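Local atomic coordinates of 11R-lipoxygenase (Gersemia fruticosa, PDB entry 3VF1), a protein that probably oxygenates polyunsaturated fatty acids with molecular oxygen, as a calcium-dependent lipoxygenase that holds one non-haem iron ion. Residues D176-V181 against H397-P402; Y165-D170 against T403-W408; L305-D310 against F336-N341. All coordinates share one frame; numbering follows the deposited sequence.

How the interactions relate
Interactions 1 and 2 follow one another on helix 369-410, and both set it against the loop between helices 148-164 and 208-213. Their centres lie about 9 Å apart and they touch. Gly168 N probably makes a hydrogen bond to Phe180 O, at 2.7 Å. Trp167 CH2 packs 3.6 Å from Pro402 O. Interaction 1 includes His397, a ligand of the iron, while interaction 2 continues along the same helix. Interaction 3 is a separate strand pair. Its centre is about 35 Å from that of interaction 1 and about 43 Å from that of interaction 2. Along the chain, interaction 3 is nested inside interaction 1, which is nested inside interaction 2.

Interaction 1. Residues D176-V181 against H397-P402; sequences DLPGFV and HLMMEP. With FE2 (Fe (II) ion), chain E.
Pro178 packs against Leu398, Met399 and Pro402 on helix 369-410, the long helix that supplies two iron-binding histidines in this lipoxygenase fold. The dense part is apolar. Pro178 CG lies 3.7 Å from Met399 SD, and the two side chains cross at about a right angle. Pro178 CB faces Pro402 CG at 4.0 Å. Beside Gly179 the packing is looser, and a water lies between the backbones. It is 2.9 Å from Gly179 O and 2.7 Å from Leu398 O. It could donate to each, though it has more acceptors near it than protons. Pro402 kinks the helix because its N carries no hydrogen to give to Leu398 O. Glu401 is a polar anchor, with CG anti to the backbone N (chi1 -173°) and an extended chain beyond. Its OE2 accepts a hydrogen bond from Val181 N at 3.0 Å, nearly straight (175°), the donor standing above the carboxylate plane. Arg436 forms a salt bridge with the same oxygen, and Asn432 gives a hydrogen bond to OE1. These partners should favour a charged carboxylate. His392, His575, Asn579 and the C-terminal Ile698 share the iron with a water and His397, whose NE2 binds it at 2.2 Å.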
loop_
_atom_site.group_PDB
_atom_site.type_symbol
_atom_site.label_atom_id
_atom_site.label_comp_id
_atom_site.label_asym_id
_atom_site.label_seq_id
_atom_site.Cartn_x
_atom_site.Cartn_y
_atom_site.Cartn_z
ATOM N N ASP A 176 -19.796 -4.845 3.843
ATOM C CA ASP A 176 -18.898 -5.720 3.094
ATOM C C ASP A 176 -17.550 -5.070 2.790
ATOM O O ASP A 176 -17.032 -5.186 1.680
ATOM C CB ASP A 176 -19.565 -6.179 1.794
ATOM C CG ASP A 176 -20.725 -7.122 2.039
ATOM O OD1 ASP A 176 -20.692 -7.849 3.051
ATOM O OD2 ASP A 176 -21.668 -7.138 1.221
ATOM N N LEU A 177 -16.987 -4.393 3.784
ATOM C CA LEU A 177 -15.668 -3.789 3.651
ATOM C C LEU A 177 -14.944 -3.806 4.992
ATOM O O LEU A 177 -15.574 -3.957 6.039
ATOM C CB LEU A 177 -15.784 -2.350 3.141
ATOM C CG LEU A 177 -16.230 -2.168 1.688
ATOM C CD1 LEU A 177 -16.448 -0.696 1.379
ATOM C CD2 LEU A 177 -15.211 -2.767 0.728
ATOM N N PRO A 178 -13.613 -3.650 4.965
ATOM C CA PRO A 178 -12.845 -3.577 6.213
ATOM C C PRO A 178 -13.235 -2.349 7.024
ATOM O O PRO A 178 -13.766 -1.390 6.463
ATOM C CB PRO A 178 -11.395 -3.444 5.730
ATOM C CG PRO A 178 -11.400 -3.886 4.305
ATOM C CD PRO A 178 -12.751 -3.537 3.777
ATOM N N GLY A 179 -12.980 -2.380 8.328
ATOM C CA GLY A 179 -13.219 -1.221 9.166
ATOM C C GLY A 179 -12.316 -0.080 8.741
ATOM O O GLY A 179 -11.336 -0.290 8.026
ATOM N N PHE A 180 -12.643 1.131 9.175
ATOM C CA PHE A 180 -11.854 2.302 8.819
ATOM C C PHE A 180 -11.970 3.371 9.897
ATOM O O PHE A 180 -12.851 3.303 10.751
ATOM C CB PHE A 180 -12.304 2.857 7.465
ATOM C CG PHE A 180 -13.775 3.163 7.389
ATOM C CD1 PHE A 180 -14.699 2.145 7.220
ATOM C CD2 PHE A 180 -14.230 4.469 7.475
ATOM C CE1 PHE A 180 -16.053 2.422 7.147
ATOM C CE2 PHE A 180 -15.582 4.754 7.399
ATOM C CZ PHE A 180 -16.495 3.729 7.235
ATOM N N VAL A 181 -11.073 4.350 9.859
ATOM C CA VAL A 181 -11.081 5.424 10.844
ATOM C C VAL A 181 -12.256 6.361 10.599
ATOM O O VAL A 181 -12.694 6.534 9.461
ATOM C CB VAL A 181 -9.778 6.247 10.800
ATOM C CG1 VAL A 181 -9.726 7.105 9.541
ATOM C CG2 VAL A 181 -9.661 7.118 12.042
ATOM N N HIS A 397 -4.726 -0.750 0.386
ATOM C CA HIS A 397 -5.162 0.433 1.121
ATOM C C HIS A 397 -6.168 0.098 2.225
ATOM O O HIS A 397 -5.904 0.342 3.403
ATOM C CB HIS A 397 -5.755 1.473 0.164
ATOM C CG HIS A 397 -4.728 2.239 -0.611
ATOM N ND1 HIS A 397 -4.501 3.584 -0.417
ATOM C CD2 HIS A 397 -3.863 1.847 -1.577
ATOM C CE1 HIS A 397 -3.544 3.990 -1.232
ATOM N NE2 HIS A 397 -3.140 2.955 -1.946
ATOM N N LEU A 398 -7.313 -0.460 1.848
ATOM C CA LEU A 398 -8.408 -0.662 2.793
ATOM C C LEU A 398 -8.158 -1.799 3.788
ATOM O O LEU A 398 -8.521 -1.690 4.957
ATOM C CB LEU A 398 -9.720 -0.903 2.041
ATOM C CG LEU A 398 -10.150 0.228 1.101
ATOM C CD1 LEU A 398 -11.525 -0.053 0.514
ATOM C CD2 LEU A 398 -10.140 1.572 1.815
ATOM N N MET A 399 -7.539 -2.882 3.334
ATOM C CA MET A 399 -7.307 -4.040 4.198
ATOM C C MET A 399 -6.238 -3.777 5.259
ATOM O O MET A 399 -6.188 -4.466 6.278
ATOM C CB MET A 399 -6.922 -5.265 3.363
ATOM C CG MET A 399 -8.105 -5.952 2.688
ATOM S SD MET A 399 -9.201 -6.781 3.860
ATOM C CE MET A 399 -8.186 -8.167 4.374
ATOM N N MET A 400 -5.387 -2.783 5.029
ATOM C CA MET A 400 -4.308 -2.482 5.967
ATOM C C MET A 400 -4.667 -1.368 6.949
ATOM O O MET A 400 -4.034 -1.239 7.995
ATOM C CB MET A 400 -3.032 -2.099 5.212
ATOM C CG MET A 400 -2.335 -3.262 4.521
ATOM S SD MET A 400 -1.872 -4.581 5.655
ATOM C CE MET A 400 -3.161 -5.779 5.333
ATOM N N GLU A 401 -5.676 -0.568 6.622
ATOM C CA GLU A 401 -6.033 0.573 7.462
ATOM C C GLU A 401 -6.408 0.161 8.890
ATOM O O GLU A 401 -6.007 0.819 9.851
ATOM C CB GLU A 401 -7.174 1.375 6.833
ATOM C CG GLU A 401 -7.490 2.666 7.572
ATOM C CD GLU A 401 -8.647 3.426 6.957
ATOM O OE1 GLU A 401 -9.052 3.087 5.823
ATOM O OE2 GLU A 401 -9.152 4.364 7.609
ATOM N N PRO A 402 -7.180 -0.928 9.034
ATOM C CA PRO A 402 -7.613 -1.376 10.363
ATOM C C PRO A 402 -6.464 -1.557 11.356
ATOM O O PRO A 402 -6.660 -1.335 12.550
ATOM C CB PRO A 402 -8.280 -2.721 10.073
ATOM C CG PRO A 402 -8.765 -2.598 8.678
ATOM C CD PRO A 402 -7.742 -1.770 7.964
HETATM FE FE FE2 E . -1.624 3.353 -3.430
HETATM O O HOH W 1 -10.347 0.218 5.308
HETATM O O HOH W 2 -1.895 5.144 -4.923
#

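Interaction 2. Residues Y165-D170 against T403-W408; sequences YKWGTD and TAVSSW
Tyr165 lays its ring face-to-face on the indole of Trp408. The tyrosine ring and the five-membered ring of the indole have centroids 4.0 Å apart, and their planes differ by 22°. The nearest atoms are Tyr165 CE2 and Trp408 CE3, at 3.3 Å, so the packing is close. The overlap is broad. Trp408 CG stands over the centre of the tyrosine ring. Tyr165 OH lies above the indole, offset toward its rim. Trp408 CB also meets the tyrosine face in a CH-pi contact, 3.9 Å from the ring centroid. Tyr165 O accepts a hydrogen bond from Arg409, the next residue on the helix.

Lys166 starts its side chain away from the helix. Trp167 brings the second aromatic face. Val405 has CG1 anti to its backbone N (chi1 175°). This methyl stands over the six-membered ring of Trp167, 3.6 Å from its centroid and only 8° off the ring normal. All six carbons of that ring lie within 4.0 Å of Val405 CG1, so the CH-pi contact is centred on it. Val405 CB follows behind, 3.8 Å from both Trp167 CZ3 and Trp167 CH2. Trp167 NE1 gives a hydrogen bond to Asp533 OD1, which would limit the turning of the indole. Past Trp167 the loop no longer touches the helix segment.

The contact joins the loop after helix 148-164 to helix 369-410. Helix 428-438 adds Met429 against Tyr165, Val405 and Trp408, helix 525-538 meets Trp167 and Ser406, and helix 416-425 places Trp418 edge-to-face with Trp408.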
loop_
_atom_site.group_PDB
_atom_site.type_symbol
_atom_site.label_atom_id
_atom_site.label_comp_id
_atom_site.label_asym_id
_atom_site.label_seq_id
_atom_site.Cartn_x
_atom_site.Cartn_y
_atom_site.Cartn_z
ATOM N N TYR A 165 -9.527 8.273 17.835
ATOM C CA TYR A 165 -9.511 7.306 16.743
ATOM C C TYR A 165 -10.620 6.269 16.896
ATOM O O TYR A 165 -10.410 5.198 17.461
ATOM C CB TYR A 165 -8.145 6.621 16.675
ATOM C CG TYR A 165 -6.999 7.586 16.458
ATOM C CD1 TYR A 165 -6.662 8.016 15.182
ATOM C CD2 TYR A 165 -6.259 8.068 17.528
ATOM C CE1 TYR A 165 -5.617 8.901 14.977
ATOM C CE2 TYR A 165 -5.212 8.950 17.334
ATOM C CZ TYR A 165 -4.896 9.363 16.058
ATOM O OH TYR A 165 -3.856 10.244 15.858
ATOM N N LYS A 166 -11.801 6.600 16.383
ATOM C CA LYS A 166 -12.955 5.711 16.451
ATOM C C LYS A 166 -13.117 4.955 15.139
ATOM O O LYS A 166 -12.534 5.333 14.123
ATOM C CB LYS A 166 -14.224 6.520 16.723
ATOM C CG LYS A 166 -14.110 7.500 17.884
ATOM C CD LYS A 166 -14.735 6.952 19.159
ATOM C CE LYS A 166 -14.154 5.600 19.538
ATOM N NZ LYS A 166 -14.508 5.218 20.936
ATOM N N TRP A 167 -13.911 3.889 15.163
ATOM C CA TRP A 167 -14.249 3.163 13.944
ATOM C C TRP A 167 -15.354 3.894 13.187
ATOM O O TRP A 167 -16.440 4.118 13.717
ATOM C CB TRP A 167 -14.697 1.736 14.267
ATOM C CG TRP A 167 -13.610 0.874 14.829
ATOM C CD1 TRP A 167 -13.493 0.440 16.116
ATOM C CD2 TRP A 167 -12.484 0.343 14.121
ATOM N NE1 TRP A 167 -12.364 -0.331 16.255
ATOM C CE2 TRP A 167 -11.727 -0.407 15.044
ATOM C CE3 TRP A 167 -12.044 0.427 12.798
ATOM C CZ2 TRP A 167 -10.555 -1.067 14.684
ATOM C CZ3 TRP A 167 -10.879 -0.231 12.443
ATOM C CH2 TRP A 167 -10.147 -0.968 13.382
ATOM N N GLY A 168 -15.067 4.265 11.943
ATOM C CA GLY A 168 -16.009 5.007 11.125
ATOM C C GLY A 168 -17.320 4.281 10.882
ATOM O O GLY A 168 -17.376 3.051 10.887
ATOM N N THR A 169 -18.379 5.055 10.668
ATOM C CA THR A 169 -19.698 4.502 10.380
ATOM C C THR A 169 -20.294 5.111 9.113
ATOM O O THR A 169 -21.493 4.981 8.860
ATOM C CB THR A 169 -20.675 4.737 11.547
ATOM O OG1 THR A 169 -20.625 6.113 11.945
ATOM C CG2 THR A 169 -20.316 3.853 12.732
ATOM N N ASP A 170 -19.458 5.777 8.322
ATOM C CA ASP A 170 -19.885 6.326 7.040
ATOM C C ASP A 170 -20.685 5.276 6.268
ATOM O O ASP A 170 -20.129 4.271 5.827
ATOM C CB ASP A 170 -18.667 6.756 6.220
ATOM C CG ASP A 170 -19.046 7.418 4.906
ATOM O OD1 ASP A 170 -20.203 7.257 4.466
ATOM O OD2 ASP A 170 -18.180 8.095 4.310
ATOM N N THR A 403 -5.288 -1.952 10.875
ATOM C CA THR A 403 -4.150 -2.179 11.761
ATOM C C THR A 403 -3.626 -0.856 12.306
ATOM O O THR A 403 -3.109 -0.800 13.422
ATOM C CB THR A 403 -2.999 -2.927 11.056
ATOM O OG1 THR A 403 -2.396 -2.080 10.071
ATOM C CG2 THR A 403 -3.505 -4.210 10.401
ATOM N N ALA A 404 -3.761 0.207 11.521
ATOM C CA ALA A 404 -3.344 1.532 11.961
ATOM C C ALA A 404 -4.298 2.041 13.032
ATOM O O ALA A 404 -3.871 2.565 14.058
ATOM C CB ALA A 404 -3.303 2.496 10.783
ATOM N N VAL A 405 -5.594 1.875 12.787
ATOM C CA VAL A 405 -6.617 2.335 13.720
ATOM C C VAL A 405 -6.525 1.585 15.046
ATOM O O VAL A 405 -6.630 2.184 16.116
ATOM C CB VAL A 405 -8.034 2.159 13.132
ATOM C CG1 VAL A 405 -9.090 2.536 14.159
ATOM C CG2 VAL A 405 -8.191 2.993 11.870
ATOM N N SER A 406 -6.324 0.273 14.973
ATOM C CA SER A 406 -6.247 -0.548 16.175
ATOM C C SER A 406 -4.997 -0.217 16.986
ATOM O O SER A 406 -5.006 -0.308 18.213
ATOM C CB SER A 406 -6.263 -2.036 15.820
ATOM O OG SER A 406 -6.245 -2.825 16.996
ATOM N N SER A 407 -3.923 0.165 16.302
ATOM C CA SER A 407 -2.690 0.549 16.979
ATOM C C SER A 407 -2.932 1.740 17.897
ATOM O O SER A 407 -2.500 1.746 19.051
ATOM C CB SER A 407 -1.597 0.896 15.967
ATOM O OG SER A 407 -1.152 -0.257 15.272
ATOM N N TRP A 408 -3.622 2.751 17.379
ATOM C CA TRP A 408 -3.894 3.963 18.143
ATOM C C TRP A 408 -4.843 3.700 19.308
ATOM O O TRP A 408 -4.764 4.361 20.343
ATOM C CB TRP A 408 -4.477 5.049 17.235
ATOM C CG TRP A 408 -3.450 5.730 16.381
ATOM C CD1 TRP A 408 -3.171 5.477 15.070
ATOM C CD2 TRP A 408 -2.561 6.778 16.784
ATOM N NE1 TRP A 408 -2.164 6.303 14.631
ATOM C CE2 TRP A 408 -1.772 7.111 15.665
ATOM C CE3 TRP A 408 -2.355 7.467 17.983
ATOM C CZ2 TRP A 408 -0.792 8.102 15.710
ATOM C CZ3 TRP A 408 -1.382 8.450 18.026
ATOM C CH2 TRP A 408 -0.613 8.758 16.897
#

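Interaction 3. Residues L305-D310 against F336-N341; sequences LIFITD and FYLKNN
Phe336 CG is anti to the carbonyl carbon (chi1 -60°), and Thr309 OG1 lies between the backbone N and the carbonyl carbon (chi1 58°). The hydroxyl then lies at the edge of the phenylalanine ring, in its plane, 3.5 Å from Phe336 CE1. Thr309 CG2 is 3.7 Å from the same Phe336 CE1. The two side chains cross at about a right angle. The Phe336 ring also stacks edge-to-face with Phe261. An alanine in place of Phe336 would probably leave a gap beside Thr309 and deprive Phe261 of its ring partner.

The backbones pair as antiparallel strands. Phe307 and Phe336 form a hydrogen-bonded pair: Phe336 N gives to Phe307 O at 2.8 Å, and Phe307 N gives to Phe336 O at 3.1 Å. Ile306 and Tyr337 form the next, non-hydrogen-bonded pair. Leu338 N then gives a hydrogen bond to Leu305 O at 2.8 Å. Strands 306-310 and 333-338 are neighbours in an antiparallel sheet of the lipoxygenase region, which strand 271-272 continues on one side and strand 344-350 on the other.

Ile306 and Tyr337 share one face of the sheet. Ile306 CD1 touches the edge of the tyrosine ring, 3.8 Å from Tyr337 CD1, and helix 297-302 packs on both residues. Leu305 lies alongside Tyr337, pointing the same way. Tyr337 OH is hydrogen-bonded to Asp292, which would hold the end of the ring in place. Phe307 and Phe336 point to the other face. There Phe307 CE1 packs on Leu338 CB at 4.0 Å, and Phe307 also touches Leu487, a residue of the glycan pocket. Near the strand ends, Leu305 CD2 meets Leu338 CD2 at 4.0 Å.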
loop_
_atom_site.group_PDB
_atom_site.type_symbol
_atom_site.label_atom_id
_atom_site.label_comp_id
_atom_site.label_asym_id
_atom_site.label_seq_id
_atom_site.Cartn_x
_atom_site.Cartn_y
_atom_site.Cartn_z
ATOM N N LEU A 305 1.816 -27.104 -17.958
ATOM C CA LEU A 305 2.280 -26.062 -18.866
ATOM C C LEU A 305 1.148 -25.101 -19.221
ATOM O O LEU A 305 1.346 -24.153 -19.974
ATOM C CB LEU A 305 2.838 -26.685 -20.146
ATOM C CG LEU A 305 3.942 -27.727 -19.965
ATOM C CD1 LEU A 305 4.339 -28.316 -21.310
ATOM C CD2 LEU A 305 5.148 -27.120 -19.268
ATOM N N ILE A 306 -0.036 -25.349 -18.674
ATOM C CA ILE A 306 -1.212 -24.551 -19.007
ATOM C C ILE A 306 -1.674 -23.730 -17.810
ATOM O O ILE A 306 -1.941 -24.274 -16.742
ATOM C CB ILE A 306 -2.375 -25.444 -19.473
ATOM C CG1 ILE A 306 -1.990 -26.200 -20.748
ATOM C CG2 ILE A 306 -3.627 -24.610 -19.707
ATOM C CD1 ILE A 306 -1.883 -25.322 -21.977
ATOM N N PHE A 307 -1.773 -22.420 -18.004
ATOM C CA PHE A 307 -2.218 -21.514 -16.954
ATOM C C PHE A 307 -3.431 -20.727 -17.428
ATOM O O PHE A 307 -3.676 -20.622 -18.627
ATOM C CB PHE A 307 -1.083 -20.571 -16.557
ATOM C CG PHE A 307 0.129 -21.283 -16.026
ATOM C CD1 PHE A 307 0.974 -21.968 -16.883
ATOM C CD2 PHE A 307 0.419 -21.274 -14.672
ATOM C CE1 PHE A 307 2.085 -22.630 -16.398
ATOM C CE2 PHE A 307 1.530 -21.931 -14.184
ATOM C CZ PHE A 307 2.363 -22.610 -15.049
ATOM N N ILE A 308 -4.188 -20.175 -16.484
ATOM C CA ILE A 308 -5.454 -19.532 -16.807
ATOM C C ILE A 308 -5.706 -18.283 -15.967
ATOM O O ILE A 308 -5.308 -18.212 -14.808
ATOM C CB ILE A 308 -6.625 -20.511 -16.595
ATOM C CG1 ILE A 308 -7.948 -19.881 -17.039
ATOM C CG2 ILE A 308 -6.701 -20.936 -15.137
ATOM C CD1 ILE A 308 -9.113 -20.853 -17.044
ATOM N N THR A 309 -6.371 -17.301 -16.568
ATOM C CA THR A 309 -6.817 -16.109 -15.855
ATOM C C THR A 309 -8.331 -15.977 -15.985
ATOM O O THR A 309 -8.836 -15.564 -17.029
ATOM C CB THR A 309 -6.157 -14.827 -16.405
ATOM O OG1 THR A 309 -6.459 -14.685 -17.798
ATOM C CG2 THR A 309 -4.647 -14.870 -16.220
ATOM N N ASP A 310 -9.047 -16.332 -14.922
ATOM C CA ASP A 310 -10.505 -16.327 -14.936
ATOM C C ASP A 310 -11.051 -15.118 -14.183
ATOM O O ASP A 310 -10.822 -14.973 -12.983
ATOM C CB ASP A 310 -11.033 -17.616 -14.299
ATOM C CG ASP A 310 -12.547 -17.725 -14.360
ATOM O OD1 ASP A 310 -13.214 -16.697 -14.603
ATOM O OD2 ASP A 310 -13.072 -18.841 -14.159
ATOM N N PHE A 336 -3.102 -19.594 -21.134
ATOM C CA PHE A 336 -1.709 -19.334 -21.463
ATOM C C PHE A 336 -0.906 -20.626 -21.515
ATOM O O PHE A 336 -1.278 -21.628 -20.910
ATOM C CB PHE A 336 -1.092 -18.378 -20.441
ATOM C CG PHE A 336 -1.774 -17.041 -20.371
ATOM C CD1 PHE A 336 -3.014 -16.912 -19.769
ATOM C CD2 PHE A 336 -1.174 -15.911 -20.899
ATOM C CE1 PHE A 336 -3.644 -15.683 -19.701
ATOM C CE2 PHE A 336 -1.800 -14.680 -20.832
ATOM C CZ PHE A 336 -3.038 -14.568 -20.231
ATOM N N TYR A 337 0.201 -20.586 -22.249
ATOM C CA TYR A 337 1.071 -21.741 -22.408
ATOM C C TYR A 337 2.479 -21.393 -21.950
ATOM O O TYR A 337 2.993 -20.325 -22.269
ATOM C CB TYR A 337 1.098 -22.172 -23.874
ATOM C CG TYR A 337 1.892 -23.430 -24.145
ATOM C CD1 TYR A 337 1.432 -24.667 -23.720
ATOM C CD2 TYR A 337 3.088 -23.383 -24.845
ATOM C CE1 TYR A 337 2.145 -25.820 -23.973
ATOM C CE2 TYR A 337 3.811 -24.535 -25.105
ATOM C CZ TYR A 337 3.332 -25.748 -24.665
ATOM O OH TYR A 337 4.039 -26.901 -24.918
ATOM N N LEU A 338 3.097 -22.295 -21.195
ATOM C CA LEU A 338 4.471 -22.101 -20.747
ATOM C C LEU A 338 5.436 -22.647 -21.792
ATOM O O LEU A 338 5.630 -23.854 -21.901
ATOM C CB LEU A 338 4.701 -22.798 -19.406
ATOM C CG LEU A 338 6.130 -22.742 -18.860
ATOM C CD1 LEU A 338 6.548 -21.309 -18.569
ATOM C CD2 LEU A 338 6.253 -23.602 -17.614
ATOM N N LYS A 339 6.033 -21.746 -22.562
ATOM C CA LYS A 339 6.936 -22.138 -23.637
ATOM C C LYS A 339 8.194 -22.807 -23.095
ATOM O O LYS A 339 8.476 -22.749 -21.901
ATOM C CB LYS A 339 7.310 -20.921 -24.483
ATOM C CG LYS A 339 6.134 -20.316 -25.234
ATOM C CD LYS A 339 6.508 -19.000 -25.901
ATOM C CE LYS A 339 7.589 -19.186 -26.952
ATOM N NZ LYS A 339 7.983 -17.888 -27.569
ATOM N N ASN A 340 8.943 -23.444 -23.988
ATOM C CA ASN A 340 10.140 -24.180 -23.602
ATOM C C ASN A 340 11.218 -23.261 -23.037
ATOM O O ASN A 340 12.070 -23.696 -22.262
ATOM C CB ASN A 340 10.694 -24.949 -24.802
ATOM C CG ASN A 340 11.714 -25.999 -24.404
ATOM O OD1 ASN A 340 11.806 -26.380 -23.239
ATOM N ND2 ASN A 340 12.480 -26.478 -25.376
ATOM N N ASN A 341 11.175 -21.989 -23.426
ATOM C CA ASN A 341 12.159 -21.013 -22.968
ATOM C C ASN A 341 11.651 -20.183 -21.790
ATOM O O ASN A 341 12.229 -19.146 -21.462
ATOM C CB ASN A 341 12.568 -20.090 -24.118
ATOM C CG ASN A 341 11.464 -19.135 -24.523
ATOM O OD1 ASN A 341 10.306 -19.308 -24.142
ATOM N ND2 ASN A 341 11.817 -18.118 -25.304
#